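Local structure of surface presentation of antigens protein SpaS (Shigella flexneri, 2VT1) at residues A50-K55 with L68-R73; G7-P12 with A17-L22. The protein is required for invasion and for secretion of the Ipa proteins as a type III secretion exporter, part of whose cytoplasmic domain forms this chain. One frame throughout, in Å; residues are numbered along the deposited sequence.

Interaction 1: A50-K55 with L68-R73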
loop_
_atom_site.group_PDB
_atom_site.type_symbol
_atom_site.label_atom_id
_atom_site.label_comp_id
_atom_site.label_asym_id
_atom_site.label_seq_id
_atom_site.Cartn_x
_atom_site.Cartn_y
_atom_site.Cartn_z
ATOM N N ALA B 50 8.635 2.860 -0.092
ATOM C CA ALA B 50 8.270 1.647 -0.800
ATOM C C ALA B 50 9.340 0.556 -0.614
ATOM O O ALA B 50 9.033 -0.578 -0.232
ATOM C CB ALA B 50 8.061 1.964 -2.261
ATOM N N ARG B 51 10.596 0.916 -0.857
ATOM C CA ARG B 51 11.742 0.026 -0.669
ATOM C C ARG B 51 11.898 -0.499 0.749
ATOM O O ARG B 51 12.130 -1.684 0.978
ATOM C CB ARG B 51 13.026 0.779 -1.004
ATOM C CG ARG B 51 13.525 0.679 -2.441
ATOM C CD ARG B 51 15.036 1.015 -2.477
ATOM N NE ARG B 51 15.476 1.651 -3.722
ATOM C CZ ARG B 51 15.679 2.965 -3.880
ATOM N NH1 ARG B 51 16.079 3.450 -5.056
ATOM N NH2 ARG B 51 15.482 3.804 -2.865
ATOM N N LYS B 52 11.835 0.428 1.695
ATOM C CA LYS B 52 11.924 0.133 3.109
ATOM C C LYS B 52 10.945 -0.958 3.509
ATOM O O LYS B 52 11.317 -1.959 4.124
ATOM C CB LYS B 52 11.560 1.413 3.844
ATOM C CG LYS B 52 12.302 1.724 5.086
ATOM C CD LYS B 52 12.480 3.257 5.142
ATOM C CE LYS B 52 12.544 3.795 6.552
ATOM N NZ LYS B 52 13.048 5.204 6.550
ATOM N N LEU B 53 9.679 -0.741 3.187
ATOM C CA LEU B 53 8.616 -1.636 3.624
ATOM C C LEU B 53 8.776 -2.974 2.940
ATOM O O LEU B 53 8.591 -4.021 3.548
ATOM C CB LEU B 53 7.235 -1.031 3.327
ATOM C CG LEU B 53 6.909 0.289 4.032
ATOM C CD1 LEU B 53 5.559 0.855 3.563
ATOM C CD2 LEU B 53 6.927 0.110 5.556
ATOM N N TYR B 54 9.144 -2.944 1.668
ATOM C CA TYR B 54 9.362 -4.177 0.937
ATOM C C TYR B 54 10.498 -5.001 1.551
ATOM O O TYR B 54 10.421 -6.244 1.592
ATOM C CB TYR B 54 9.673 -3.880 -0.527
ATOM C CG TYR B 54 10.058 -5.122 -1.290
ATOM C CD1 TYR B 54 11.359 -5.328 -1.696
ATOM C CD2 TYR B 54 9.123 -6.103 -1.559
ATOM C CE1 TYR B 54 11.715 -6.468 -2.371
ATOM C CE2 TYR B 54 9.465 -7.229 -2.235
ATOM C CZ TYR B 54 10.762 -7.413 -2.634
ATOM O OH TYR B 54 11.110 -8.556 -3.307
ATOM N N LYS B 55 11.547 -4.315 2.027
ATOM C CA LYS B 55 12.730 -4.991 2.571
ATOM C C LYS B 55 12.538 -5.446 4.022
ATOM O O LYS B 55 13.313 -6.280 4.509
ATOM C CB LYS B 55 13.980 -4.096 2.499
ATOM C CG LYS B 55 14.468 -3.720 1.093
ATOM C CD LYS B 55 14.799 -4.926 0.213
ATOM C CE LYS B 55 16.124 -5.616 0.584
ATOM N NZ LYS B 55 16.390 -6.902 -0.169
ATOM N N LEU B 68 6.137 3.544 11.432
ATOM C CA LEU B 68 4.758 3.944 11.617
ATOM C C LEU B 68 4.440 5.394 11.184
ATOM O O LEU B 68 3.506 5.638 10.418
ATOM C CB LEU B 68 4.439 3.762 13.092
ATOM C CG LEU B 68 2.989 3.651 13.533
ATOM C CD1 LEU B 68 2.960 3.462 15.045
ATOM C CD2 LEU B 68 2.180 4.873 13.106
ATOM N N ASP B 69 5.193 6.351 11.704
ATOM C CA ASP B 69 4.967 7.776 11.417
ATOM C C ASP B 69 5.256 8.150 9.960
ATOM O O ASP B 69 4.608 9.008 9.390
ATOM C CB ASP B 69 5.862 8.637 12.321
ATOM C CG ASP B 69 5.126 9.205 13.524
ATOM O OD1 ASP B 69 5.577 8.945 14.663
ATOM O OD2 ASP B 69 4.102 9.909 13.342
ATOM N N GLU B 70 6.256 7.525 9.365
ATOM C CA GLU B 70 6.583 7.776 7.957
ATOM C C GLU B 70 5.431 7.342 7.057
ATOM O O GLU B 70 5.211 7.932 6.001
ATOM C CB GLU B 70 7.865 7.037 7.562
ATOM C CG GLU B 70 8.354 7.361 6.157
ATOM C CD GLU B 70 9.722 6.773 5.843
ATOM O OE1 GLU B 70 10.319 6.114 6.728
ATOM O OE2 GLU B 70 10.200 6.977 4.702
ATOM N N VAL B 71 4.699 6.306 7.477
ATOM C CA VAL B 71 3.560 5.818 6.705
ATOM C C VAL B 71 2.333 6.656 7.012
ATOM O O VAL B 71 1.594 7.049 6.128
ATOM C CB VAL B 71 3.271 4.325 6.989
ATOM C CG1 VAL B 71 1.983 3.906 6.314
ATOM C CG2 VAL B 71 4.427 3.458 6.487
ATOM N N LEU B 72 2.142 6.947 8.288
ATOM C CA LEU B 72 1.005 7.698 8.747
ATOM C C LEU B 72 0.979 9.126 8.175
ATOM O O LEU B 72 -0.088 9.695 7.963
ATOM C CB LEU B 72 1.009 7.728 10.274
ATOM C CG LEU B 72 -0.269 8.202 10.941
ATOM C CD1 LEU B 72 -1.475 7.456 10.382
ATOM C CD2 LEU B 72 -0.134 7.982 12.445
ATOM N N ARG B 73 2.140 9.702 7.908
ATOM C CA ARG B 73 2.184 11.020 7.286
ATOM C C ARG B 73 1.431 11.084 5.930
ATOM O O ARG B 73 0.822 12.109 5.598
ATOM C CB ARG B 73 3.640 11.495 7.146
ATOM C CG ARG B 73 4.223 11.355 5.771
ATOM C CD ARG B 73 5.723 11.549 5.811
ATOM N NE ARG B 73 6.293 11.729 4.481
ATOM C CZ ARG B 73 6.592 10.734 3.659
ATOM N NH1 ARG B 73 6.395 9.467 4.015
ATOM N NH2 ARG B 73 7.105 11.013 2.479
#
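Lys52 and Glu70 reach toward each other from opposite directions and close a salt bridge between helix 47-56 and helix 68-80. Glu70 approaches on an extended chain, CG anti to the backbone N (chi1 -174°), and offers OE1 through its syn lone pair to Lys52 NZ at 2.9 Å. The bridge is one-sided: Glu70 OE2 stays 3.8 Å from Lys52 NZ. Lys52 bends at chi2, and its CE comes along with the ammonium, 3.2 Å from Glu70 OE1.

Deeper in, the contact is apolar. Leu53 CD1 meets Val71 CG2 at 4.1 Å, the two side chains crossing obliquely. The helices stand well apart here, 9.5 Å between the CA atoms of Leu53 and Val71, and bury just 131 Å² between the two segments. Both belong to the small cytoplasmic domain of the FlhB/YscU/SpaS exporter family, in which helices surround a short sheet; Leu49, on helix 47-56, adds contacts to Glu70 and Val71.

Within 68-73 a further polar bond runs back along the helix: Arg73 NH1 donates to Glu70 O at 2.8 Å, lying on a lone pair in the carbonyl plane. Arg73 NH2 forms a salt bridge with Asp46, which helps fix the rotation of the guanidinium.

Interaction 2: G7-P12 with A17-L22; sequences GIYFNP and APFISL
Ile8, Pro18 and Ile20 form the apolar centre of a beta hairpin whose antiparallel strands, 4-9 and 19-25, are joined by a long loop. Ile8 CG2 lies beside Pro18 CB at 3.8 Å, the two side chains pointing the same way, while Ile8 CD1 reaches Ile20 CG1 at 4.1 Å. Phe10, with CG anti to the backbone N (chi1 -173°), lays its ring edge against Pro18, CD1 being 3.7 Å from Pro18 CA. On the other face of the sheet Tyr9 CB packs against Phe19 CD2, and Phe19 goes on to an edge-to-face stack with Phe62.

Tyr9 and Phe19 are also a hydrogen-bonded pair. Tyr9 N donates to Phe19 O at 2.8 Å, almost straight (176°), and Phe19 N returns a bond to Tyr9 O. Next to Gly7 the 19-25 strand bulges: Gly7 O accepts from Ser21 N while Gly7 N donates to Leu22 O, so two residues stand opposite one. Ser21 OG bonds to a polar side chain on the chain of another protein. Toward the loop, a water takes over the bridging, accepting from Asn11 N at 3.1 Å and donating to Ala17 O at 2.7 Å.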
loop_
_atom_site.group_PDB
_atom_site.type_symbol
_atom_site.label_atom_id
_atom_site.label_comp_id
_atom_site.label_asym_id
_atom_site.label_seq_id
_atom_site.Cartn_x
_atom_site.Cartn_y
_atom_site.Cartn_z
ATOM N N GLY B 7 0.105 -1.879 -0.405
ATOM C CA GLY B 7 -1.214 -1.449 -0.058
ATOM C C GLY B 7 -1.230 -1.111 1.415
ATOM O O GLY B 7 -0.615 -1.810 2.214
ATOM N N ILE B 8 -1.923 -0.034 1.766
ATOM C CA ILE B 8 -2.007 0.415 3.157
ATOM C C ILE B 8 -3.452 0.633 3.601
ATOM O O ILE B 8 -4.223 1.363 2.984
ATOM C CB ILE B 8 -1.212 1.707 3.402
ATOM C CG1 ILE B 8 0.240 1.545 2.976
ATOM C CG2 ILE B 8 -1.277 2.093 4.870
ATOM C CD1 ILE B 8 1.053 0.699 3.880
ATOM N N TYR B 9 -3.803 -0.027 4.695
ATOM C CA TYR B 9 -5.096 0.120 5.324
ATOM C C TYR B 9 -4.914 0.854 6.651
ATOM O O TYR B 9 -3.817 0.873 7.183
ATOM C CB TYR B 9 -5.642 -1.276 5.572
ATOM C CG TYR B 9 -6.898 -1.279 6.371
ATOM C CD1 TYR B 9 -8.091 -0.856 5.813
ATOM C CD2 TYR B 9 -6.898 -1.707 7.684
ATOM C CE1 TYR B 9 -9.260 -0.851 6.544
ATOM C CE2 TYR B 9 -8.061 -1.703 8.425
ATOM C CZ TYR B 9 -9.239 -1.274 7.850
ATOM O OH TYR B 9 -10.399 -1.275 8.585
ATOM N N PHE B 10 -5.963 1.454 7.206
ATOM C CA PHE B 10 -5.828 2.053 8.550
ATOM C C PHE B 10 -7.138 2.156 9.317
ATOM O O PHE B 10 -8.120 2.666 8.801
ATOM C CB PHE B 10 -5.182 3.438 8.461
ATOM C CG PHE B 10 -4.852 4.048 9.800
ATOM C CD1 PHE B 10 -3.819 3.549 10.571
ATOM C CD2 PHE B 10 -5.560 5.136 10.276
ATOM C CE1 PHE B 10 -3.520 4.107 11.799
ATOM C CE2 PHE B 10 -5.251 5.701 11.508
ATOM C CZ PHE B 10 -4.235 5.186 12.262
ATOM N N ASN B 11 -7.131 1.675 10.558
ATOM C CA ASN B 11 -8.276 1.808 11.479
ATOM C C ASN B 11 -7.787 2.009 12.914
ATOM O O ASN B 11 -7.186 1.114 13.512
ATOM C CB ASN B 11 -9.193 0.580 11.406
ATOM C CG ASN B 11 -10.452 0.744 12.237
ATOM O OD1 ASN B 11 -10.639 1.753 12.915
ATOM N ND2 ASN B 11 -11.327 -0.251 12.181
ATOM N N PRO B 12 -8.027 3.202 13.462
ATOM C CA PRO B 12 -7.452 3.558 14.744
ATOM C C PRO B 12 -8.097 2.851 15.947
ATOM O O PRO B 12 -7.551 2.882 17.058
ATOM C CB PRO B 12 -7.668 5.072 14.809
ATOM C CG PRO B 12 -8.825 5.323 13.918
ATOM C CD PRO B 12 -8.684 4.343 12.816
ATOM N N ALA B 17 -1.010 1.732 14.436
ATOM C CA ALA B 17 -0.156 1.476 13.289
ATOM C C ALA B 17 -0.987 1.130 12.064
ATOM O O ALA B 17 -1.984 0.411 12.182
ATOM C CB ALA B 17 0.793 0.342 13.598
ATOM N N PRO B 18 -0.577 1.643 10.885
ATOM C CA PRO B 18 -1.151 1.243 9.588
ATOM C C PRO B 18 -0.934 -0.242 9.313
ATOM O O PRO B 18 -0.100 -0.851 9.937
ATOM C CB PRO B 18 -0.376 2.104 8.570
ATOM C CG PRO B 18 0.131 3.277 9.363
ATOM C CD PRO B 18 0.415 2.722 10.744
ATOM N N PHE B 19 -1.672 -0.810 8.375
ATOM C CA PHE B 19 -1.633 -2.247 8.120
ATOM C C PHE B 19 -1.355 -2.484 6.638
ATOM O O PHE B 19 -1.995 -1.882 5.785
ATOM C CB PHE B 19 -2.980 -2.857 8.526
ATOM C CG PHE B 19 -3.172 -4.301 8.124
ATOM C CD1 PHE B 19 -2.969 -5.318 9.032
ATOM C CD2 PHE B 19 -3.609 -4.629 6.862
ATOM C CE1 PHE B 19 -3.167 -6.634 8.684
ATOM C CE2 PHE B 19 -3.809 -5.957 6.503
ATOM C CZ PHE B 19 -3.600 -6.956 7.416
ATOM N N ILE B 20 -0.370 -3.328 6.344
ATOM C CA ILE B 20 -0.011 -3.669 4.962
ATOM C C ILE B 20 -0.921 -4.769 4.403
ATOM O O ILE B 20 -0.874 -5.904 4.867
ATOM C CB ILE B 20 1.460 -4.136 4.854
ATOM C CG1 ILE B 20 2.413 -2.971 5.167
ATOM C CG2 ILE B 20 1.722 -4.748 3.444
ATOM C CD1 ILE B 20 3.857 -3.378 5.397
ATOM N N SER B 21 -1.725 -4.410 3.405
ATOM C CA SER B 21 -2.715 -5.296 2.778
ATOM C C SER B 21 -2.222 -6.024 1.518
ATOM O O SER B 21 -2.866 -6.954 1.038
ATOM C CB SER B 21 -3.933 -4.475 2.379
ATOM O OG SER B 21 -3.547 -3.354 1.595
ATOM N N LEU B 22 -1.105 -5.584 0.961
ATOM C CA LEU B 22 -0.560 -6.231 -0.215
ATOM C C LEU B 22 0.868 -5.765 -0.432
ATOM O O LEU B 22 1.236 -4.640 -0.097
ATOM C CB LEU B 22 -1.456 -5.985 -1.455
ATOM C CG LEU B 22 -1.458 -4.655 -2.227
ATOM C CD1 LEU B 22 -0.352 -4.614 -3.267
ATOM C CD2 LEU B 22 -2.787 -4.450 -2.908
HETATM O O HOH W 1 -4.687 0.531 12.065
#

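How the interactions relate
Interactions 1 and 2 have their centres about 11 Å apart and meet along one side of helix 68-80. Val71 is shared by both: CG2 serves interaction 1, while CG1 turns to the hairpin, 3.6 Å from Pro18 CG and 4.0 Å from Ile8 CG2. One turn earlier Leu68, whose side chain takes no part in interaction 1, rests its CD2 on Pro18 CD at 3.7 Å. The helix is thereby held between helix 47-56 and the sheet. The sheet continues past Gly7 and Ile8 into an antiparallel strand of another chain, and Ala50 packs on that chain's backbone, consistent with the two-piece cytoplasmic domain left by autocleavage in this exporter family.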